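Local coordinates for protein octenoyl-coa reductase/carboxylase (Streptomyces sp., PDB 4A0S) that probably reduces and carboxylates 2-octenoyl-CoA with NADPH, supplying an unusual extender unit for cinnabaramide polyketide biosynthesis, at residues I309-V323 with T331-F345. Sequence-based numbering, arbitrary orientation.
With NAP (NADP nicotinamide-adenine-dinucleotide phosphate), chain F.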
loop_
_atom_site.group_PDB
_atom_site.type_symbol
_atom_site.label_atom_id
_atom_site.label_comp_id
_atom_site.label_asym_id
_atom_site.label_seq_id
_atom_site.Cartn_x
_atom_site.Cartn_y
_atom_site.Cartn_z
ATOM N N ILE A 309 2.422 -9.092 13.903
ATOM C CA ILE A 309 1.016 -8.724 13.943
ATOM C C ILE A 309 0.451 -9.300 15.219
ATOM O O ILE A 309 0.698 -10.464 15.541
ATOM C CB ILE A 309 0.230 -9.291 12.745
ATOM C CG1 ILE A 309 0.761 -8.742 11.417
ATOM C CG2 ILE A 309 -1.281 -8.979 12.862
ATOM C CD1 ILE A 309 0.368 -9.621 10.241
ATOM N N VAL A 310 -0.299 -8.478 15.936
ATOM C CA VAL A 310 -1.040 -8.947 17.073
ATOM C C VAL A 310 -2.491 -8.918 16.659
ATOM O O VAL A 310 -3.022 -7.891 16.236
ATOM C CB VAL A 310 -0.836 -8.070 18.303
ATOM C CG1 VAL A 310 -1.623 -8.621 19.463
ATOM C CG2 VAL A 310 0.646 -7.971 18.622
ATOM N N PHE A 311 -3.120 -10.067 16.808
ATOM C CA PHE A 311 -4.492 -10.276 16.409
ATOM C C PHE A 311 -5.337 -10.055 17.652
ATOM O O PHE A 311 -5.368 -10.883 18.565
ATOM C CB PHE A 311 -4.626 -11.695 15.870
ATOM C CG PHE A 311 -5.974 -12.016 15.300
ATOM C CD1 PHE A 311 -6.974 -12.542 16.105
ATOM C CD2 PHE A 311 -6.229 -11.822 13.952
ATOM C CE1 PHE A 311 -8.231 -12.851 15.575
ATOM C CE2 PHE A 311 -7.465 -12.143 13.407
ATOM C CZ PHE A 311 -8.476 -12.648 14.230
ATOM N N GLU A 312 -5.963 -8.883 17.703
ATOM C CA GLU A 312 -6.761 -8.465 18.834
ATOM C C GLU A 312 -8.253 -8.633 18.649
ATOM O O GLU A 312 -8.770 -8.606 17.537
ATOM C CB GLU A 312 -6.475 -7.000 19.145
ATOM C CG GLU A 312 -5.503 -6.827 20.241
ATOM C CD GLU A 312 -6.133 -7.063 21.595
ATOM O OE1 GLU A 312 -7.366 -7.154 21.672
ATOM O OE2 GLU A 312 -5.390 -7.134 22.579
ATOM N N HIS A 313 -8.945 -8.793 19.770
ATOM C CA HIS A 313 -10.401 -8.802 19.802
ATOM C C HIS A 313 -10.837 -9.015 21.243
ATOM O O HIS A 313 -11.981 -8.786 21.592
ATOM C CB HIS A 313 -10.956 -9.908 18.930
ATOM C CG HIS A 313 -10.398 -11.252 19.253
ATOM N ND1 HIS A 313 -10.984 -12.104 20.166
ATOM C CD2 HIS A 313 -9.312 -11.902 18.772
ATOM C CE1 HIS A 313 -10.281 -13.222 20.230
ATOM N NE2 HIS A 313 -9.262 -13.121 19.396
ATOM N N THR A 314 -9.889 -9.453 22.065
ATOM C CA THR A 314 -10.140 -9.723 23.469
ATOM C C THR A 314 -10.371 -8.435 24.218
ATOM O O THR A 314 -11.066 -8.437 25.218
ATOM C CB THR A 314 -8.986 -10.489 24.112
ATOM O OG1 THR A 314 -7.756 -10.140 23.462
ATOM C CG2 THR A 314 -9.227 -11.976 23.970
ATOM N N GLY A 315 -9.762 -7.351 23.748
ATOM C CA GLY A 315 -10.152 -6.004 24.169
ATOM C C GLY A 315 -9.259 -5.329 25.181
ATOM O O GLY A 315 -8.048 -5.541 25.188
ATOM N N ARG A 316 -9.895 -4.532 26.039
ATOM C CA ARG A 316 -9.248 -3.680 27.044
ATOM C C ARG A 316 -8.174 -4.403 27.862
ATOM O O ARG A 316 -7.088 -3.874 28.113
ATOM C CB ARG A 316 -10.350 -3.083 27.943
ATOM C CG ARG A 316 -9.958 -2.713 29.342
ATOM C CD ARG A 316 -11.001 -1.820 29.997
ATOM N NE ARG A 316 -10.421 -1.216 31.201
ATOM C CZ ARG A 316 -9.696 -0.097 31.216
ATOM N NH1 ARG A 316 -9.478 0.595 30.101
ATOM N NH2 ARG A 316 -9.203 0.352 32.357
ATOM N N VAL A 317 -8.468 -5.636 28.240
ATOM C CA VAL A 317 -7.596 -6.402 29.121
ATOM C C VAL A 317 -6.243 -6.676 28.470
ATOM O O VAL A 317 -5.208 -6.597 29.121
ATOM C CB VAL A 317 -8.285 -7.712 29.549
ATOM C CG1 VAL A 317 -7.289 -8.678 30.147
ATOM C CG2 VAL A 317 -9.371 -7.407 30.558
ATOM N N THR A 318 -6.270 -6.979 27.179
ATOM C CA THR A 318 -5.075 -7.396 26.450
ATOM C C THR A 318 -4.498 -6.294 25.582
ATOM O O THR A 318 -3.361 -6.396 25.114
ATOM C CB THR A 318 -5.386 -8.585 25.527
ATOM O OG1 THR A 318 -6.462 -8.233 24.652
ATOM C CG2 THR A 318 -5.793 -9.789 26.350
ATOM N N PHE A 319 -5.281 -5.255 25.327
ATOM C CA PHE A 319 -4.897 -4.334 24.269
ATOM C C PHE A 319 -3.612 -3.581 24.564
ATOM O O PHE A 319 -2.803 -3.391 23.673
ATOM C CB PHE A 319 -6.009 -3.359 23.935
ATOM C CG PHE A 319 -5.716 -2.532 22.729
ATOM C CD1 PHE A 319 -5.991 -3.017 21.467
ATOM C CD2 PHE A 319 -5.131 -1.281 22.854
ATOM C CE1 PHE A 319 -5.714 -2.266 20.338
ATOM C CE2 PHE A 319 -4.840 -0.525 21.716
ATOM C CZ PHE A 319 -5.125 -1.028 20.469
ATOM N N GLY A 320 -3.445 -3.135 25.806
ATOM C CA GLY A 320 -2.241 -2.441 26.225
ATOM C C GLY A 320 -1.053 -3.341 26.018
ATOM O O GLY A 320 0.004 -2.896 25.586
ATOM N N LEU A 321 -1.240 -4.624 26.310
ATOM C CA LEU A 321 -0.209 -5.629 26.062
ATOM C C LEU A 321 0.080 -5.727 24.565
ATOM O O LEU A 321 1.233 -5.720 24.156
ATOM C CB LEU A 321 -0.651 -6.985 26.603
ATOM C CG LEU A 321 -1.017 -6.983 28.090
ATOM C CD1 LEU A 321 -1.844 -8.218 28.444
ATOM C CD2 LEU A 321 0.255 -6.934 28.884
ATOM N N SER A 322 -0.987 -5.789 23.766
ATOM C CA SER A 322 -0.886 -5.950 22.311
ATOM C C SER A 322 -0.033 -4.847 21.711
ATOM O O SER A 322 0.829 -5.120 20.872
ATOM C CB SER A 322 -2.268 -5.958 21.675
ATOM O OG SER A 322 -2.964 -7.113 22.081
ATOM N N VAL A 323 -0.251 -3.618 22.174
ATOM C CA VAL A 323 0.549 -2.475 21.742
ATOM C C VAL A 323 2.017 -2.633 22.136
ATOM O O VAL A 323 2.919 -2.333 21.355
ATOM C CB VAL A 323 -0.012 -1.133 22.285
ATOM C CG1 VAL A 323 0.939 -0.010 21.989
ATOM C CG2 VAL A 323 -1.330 -0.833 21.633
ATOM N N THR A 331 1.865 -4.313 13.787
ATOM C CA THR A 331 0.471 -3.942 13.654
ATOM C C THR A 331 -0.352 -4.716 14.661
ATOM O O THR A 331 -0.261 -5.931 14.741
ATOM C CB THR A 331 -0.029 -4.244 12.239
ATOM O OG1 THR A 331 0.729 -3.469 11.301
ATOM C CG2 THR A 331 -1.519 -3.893 12.101
ATOM N N VAL A 332 -1.095 -3.981 15.472
ATOM C CA VAL A 332 -2.144 -4.562 16.257
ATOM C C VAL A 332 -3.388 -4.399 15.388
ATOM O O VAL A 332 -3.768 -3.285 15.053
ATOM C CB VAL A 332 -2.338 -3.819 17.584
ATOM C CG1 VAL A 332 -3.504 -4.434 18.347
ATOM C CG2 VAL A 332 -1.066 -3.846 18.403
ATOM N N VAL A 333 -3.985 -5.505 14.992
ATOM C CA VAL A 333 -5.213 -5.445 14.229
ATOM C C VAL A 333 -6.318 -5.912 15.150
ATOM O O VAL A 333 -6.203 -6.964 15.775
ATOM C CB VAL A 333 -5.136 -6.241 12.898
ATOM C CG1 VAL A 333 -4.805 -7.739 13.130
ATOM C CG2 VAL A 333 -6.410 -6.055 12.070
ATOM N N THR A 334 -7.368 -5.104 15.267
ATOM C CA THR A 334 -8.420 -5.389 16.229
ATOM C C THR A 334 -9.792 -5.324 15.591
ATOM O O THR A 334 -10.067 -4.422 14.788
ATOM C CB THR A 334 -8.397 -4.399 17.419
ATOM O OG1 THR A 334 -9.496 -4.687 18.293
ATOM C CG2 THR A 334 -8.484 -2.946 16.932
ATOM N N CYS A 335 -10.647 -6.270 15.962
ATOM C CA CYS A 335 -12.019 -6.288 15.454
ATOM C C CYS A 335 -13.017 -6.418 16.577
ATOM O O CYS A 335 -14.199 -6.695 16.350
ATOM C CB CYS A 335 -12.212 -7.467 14.505
ATOM S SG CYS A 335 -12.103 -9.085 15.313
ATOM N N GLY A 336 -12.563 -6.196 17.800
ATOM C CA GLY A 336 -13.456 -6.441 18.911
ATOM C C GLY A 336 -12.831 -6.069 20.219
ATOM O O GLY A 336 -11.668 -5.693 20.281
ATOM N N SER A 337 -13.640 -6.175 21.261
ATOM C CA SER A 337 -13.236 -5.798 22.591
ATOM C C SER A 337 -14.064 -6.603 23.579
ATOM O O SER A 337 -14.823 -6.034 24.349
ATOM C CB SER A 337 -13.479 -4.308 22.799
ATOM O OG SER A 337 -12.587 -3.535 22.046
ATOM N N SER A 338 -13.939 -7.925 23.556
ATOM C CA SER A 338 -14.819 -8.767 24.385
ATOM C C SER A 338 -14.722 -8.393 25.858
ATOM O O SER A 338 -15.720 -8.394 26.559
ATOM C CB SER A 338 -14.460 -10.231 24.245
ATOM O OG SER A 338 -14.498 -10.622 22.897
ATOM N N SER A 339 -13.511 -8.055 26.308
ATOM C CA SER A 339 -13.279 -7.755 27.719
ATOM C C SER A 339 -13.636 -6.319 28.056
ATOM O O SER A 339 -13.519 -5.916 29.187
ATOM C CB SER A 339 -11.818 -8.020 28.090
ATOM O OG SER A 339 -10.982 -7.100 27.439
ATOM N N GLY A 340 -14.050 -5.549 27.053
ATOM C CA GLY A 340 -14.395 -4.147 27.252
ATOM C C GLY A 340 -13.744 -3.273 26.198
ATOM O O GLY A 340 -12.577 -3.434 25.891
ATOM N N TYR A 341 -14.496 -2.317 25.670
ATOM C CA TYR A 341 -14.019 -1.507 24.545
ATOM C C TYR A 341 -13.254 -0.240 24.915
ATOM O O TYR A 341 -12.754 0.453 24.037
ATOM C CB TYR A 341 -15.187 -1.142 23.647
ATOM C CG TYR A 341 -16.349 -0.482 24.357
ATOM C CD1 TYR A 341 -16.283 0.848 24.777
ATOM C CD2 TYR A 341 -17.526 -1.185 24.580
ATOM C CE1 TYR A 341 -17.356 1.444 25.423
ATOM C CE2 TYR A 341 -18.601 -0.602 25.205
ATOM C CZ TYR A 341 -18.517 0.701 25.624
ATOM O OH TYR A 341 -19.597 1.254 26.251
ATOM N N LEU A 342 -13.208 0.098 26.198
ATOM C CA LEU A 342 -12.441 1.254 26.634
ATOM C C LEU A 342 -11.000 0.835 26.743
ATOM O O LEU A 342 -10.536 0.394 27.793
ATOM C CB LEU A 342 -12.962 1.799 27.967
ATOM C CG LEU A 342 -14.349 2.427 27.893
ATOM C CD1 LEU A 342 -14.779 3.006 29.228
ATOM C CD2 LEU A 342 -14.331 3.491 26.808
ATOM N N HIS A 343 -10.299 0.926 25.627
ATOM C CA HIS A 343 -8.916 0.497 25.585
ATOM C C HIS A 343 -8.043 1.572 26.155
ATOM O O HIS A 343 -8.269 2.743 25.901
ATOM C CB HIS A 343 -8.501 0.241 24.154
ATOM C CG HIS A 343 -9.108 -0.992 23.565
ATOM N ND1 HIS A 343 -8.639 -1.556 22.399
ATOM C CD2 HIS A 343 -10.124 -1.782 23.991
ATOM C CE1 HIS A 343 -9.349 -2.640 22.130
ATOM N NE2 HIS A 343 -10.253 -2.800 23.081
ATOM N N THR A 344 -7.068 1.151 26.948
ATOM C CA THR A 344 -5.978 2.004 27.366
ATOM C C THR A 344 -4.678 1.367 26.940
ATOM O O THR A 344 -4.499 0.153 27.035
ATOM C CB THR A 344 -5.981 2.241 28.880
ATOM O OG1 THR A 344 -7.224 2.851 29.239
ATOM C CG2 THR A 344 -4.814 3.156 29.303
ATOM N N PHE A 345 -3.786 2.202 26.433
ATOM C CA PHE A 345 -2.497 1.758 25.997
ATOM C C PHE A 345 -1.521 2.903 26.168
ATOM O O PHE A 345 -1.908 4.075 26.249
ATOM C CB PHE A 345 -2.539 1.269 24.539
ATOM C CG PHE A 345 -2.705 2.368 23.530
ATOM C CD1 PHE A 345 -3.971 2.849 23.212
ATOM C CD2 PHE A 345 -1.597 2.940 22.916
ATOM C CE1 PHE A 345 -4.136 3.887 22.277
ATOM C CE2 PHE A 345 -1.748 3.971 21.981
ATOM C CZ PHE A 345 -3.017 4.446 21.666
HETATM P PA NAP F . -15.353 -16.624 20.753
HETATM O O1A NAP F . -15.530 -17.825 19.750
HETATM O O2A NAP F . -16.112 -16.709 22.044
HETATM O O5B NAP F . -13.849 -16.558 21.066
HETATM C C5B NAP F . -13.405 -15.464 21.844
HETATM C C4B NAP F . -12.127 -15.913 22.533
HETATM O O4B NAP F . -11.671 -14.773 23.275
HETATM C C3B NAP F . -12.350 -17.059 23.543
HETATM O O3B NAP F . -11.673 -18.179 23.010
HETATM C C2B NAP F . -11.570 -16.634 24.777
HETATM O O2B NAP F . -10.206 -17.047 24.719
HETATM C C1B NAP F . -11.589 -15.148 24.723
HETATM N N9A NAP F . -12.839 -14.680 25.373
HETATM C C8A NAP F . -14.047 -15.266 25.418
HETATM N N7A NAP F . -14.917 -14.489 26.076
HETATM C C5A NAP F . -14.237 -13.411 26.441
HETATM C C6A NAP F . -14.590 -12.295 27.158
HETATM N N6A NAP F . -15.844 -12.151 27.585
HETATM N N1A NAP F . -13.667 -11.369 27.368
HETATM C C2A NAP F . -12.428 -11.501 26.904
HETATM N N3A NAP F . -12.039 -12.565 26.236
HETATM C C4A NAP F . -12.936 -13.525 25.995
HETATM O O3 NAP F . -15.725 -15.240 20.039
HETATM P PN NAP F . -15.154 -14.802 18.602
HETATM O O1N NAP F . -16.282 -15.300 17.632
HETATM O O2N NAP F . -13.735 -15.238 18.341
HETATM O O5D NAP F . -15.306 -13.224 18.793
HETATM C C5D NAP F . -14.371 -12.630 19.687
HETATM C C4D NAP F . -14.687 -11.161 19.670
HETATM O O4D NAP F . -14.550 -10.728 18.272
HETATM C C3D NAP F . -16.135 -10.849 20.053
HETATM O O3D NAP F . -16.014 -9.641 20.832
HETATM C C2D NAP F . -16.824 -10.589 18.731
HETATM O O2D NAP F . -17.941 -9.681 18.879
HETATM C C1D NAP F . -15.693 -9.859 18.032
HETATM N N1N NAP F . -15.854 -10.114 16.620
HETATM C C2N NAP F . -15.802 -9.022 15.781
HETATM C C3N NAP F . -15.946 -9.286 14.448
HETATM C C7N NAP F . -15.904 -8.111 13.551
HETATM O O7N NAP F . -15.640 -6.979 13.968
HETATM N N7N NAP F . -16.219 -8.411 12.320
HETATM C C4N NAP F . -16.134 -10.579 13.950
HETATM C C5N NAP F . -16.174 -11.685 14.781
HETATM C C6N NAP F . -16.025 -11.446 16.137
HETATM P P2B NAP F . -9.421 -17.015 26.123
HETATM O O1X NAP F . -8.185 -17.965 25.653
HETATM O O2X NAP F . -8.895 -15.529 26.454
HETATM O O3X NAP F . -10.437 -17.623 27.060
HETATM O O HOH W 1 -9.125 -5.290 20.695
HETATM O O HOH W 2 -12.518 -12.166 22.617
HETATM O O HOH W 3 -6.476 -1.610 26.918
#
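Val310 lies beside Val332 across parallel strands 309-312 and 331-334, neighbours in the Rossmann-fold sheet and ends of a beta-alpha-beta crossover through helix 316-325. Val310 N gives a hydrogen bond to Thr331 O at 2.8 Å, and Val333 N and Glu312 N continue the pattern. Beyond the strands, Ser339 meets the turn at Thr314 to Val317. Ser339 OG and Ser339 N reach Thr314 O from opposite faces of the carbonyl plane; Ser339 OG lies 2.6 Å from Thr314 O. The same OG accepts Val317 N in a nearly straight bond (172°).

Phe319 fills the space between helix, sheet and strand 342-346. Its CG lies anti to the backbone N (chi1 -172°), which brings one ring face over His343 ND1; Phe319 CG is 3.1 Å from that nitrogen. Its CE2 edge turns toward the face of Phe345 in an offset edge-to-face pair, planes at 75°. Phe319 CE1 meets Val332 CG1 at 3.7 Å. With an alanine here, the gap opened between Val332, His343 and Phe345 would probably let the histidine ring shift.

Further out, Ser337 OG shares a hydrogen bond with His343 NE2 and also binds Asn347 of the second subunit. Strand 342-346 pairs antiparallel with a strand of that subunit, so sheet pairing crosses the interface. Glu312 OE2 accepts Thr318 OG1, while OE1 takes Gly315 N through its syn lone pair; these bonds hold the carboxylate against Gly315 and Thr318. On the cofactor side, Ser338 OG is hydrogen-bonded to NADP O3D at 2.7 Å. Arg316 NH2 forms a salt bridge with Asp283. The Arg316 chain is extended, and Arg316 NH1 donates a hydrogen bond to Leu342 O at 2.5 Å, with the oxygen close to the guanidinium plane.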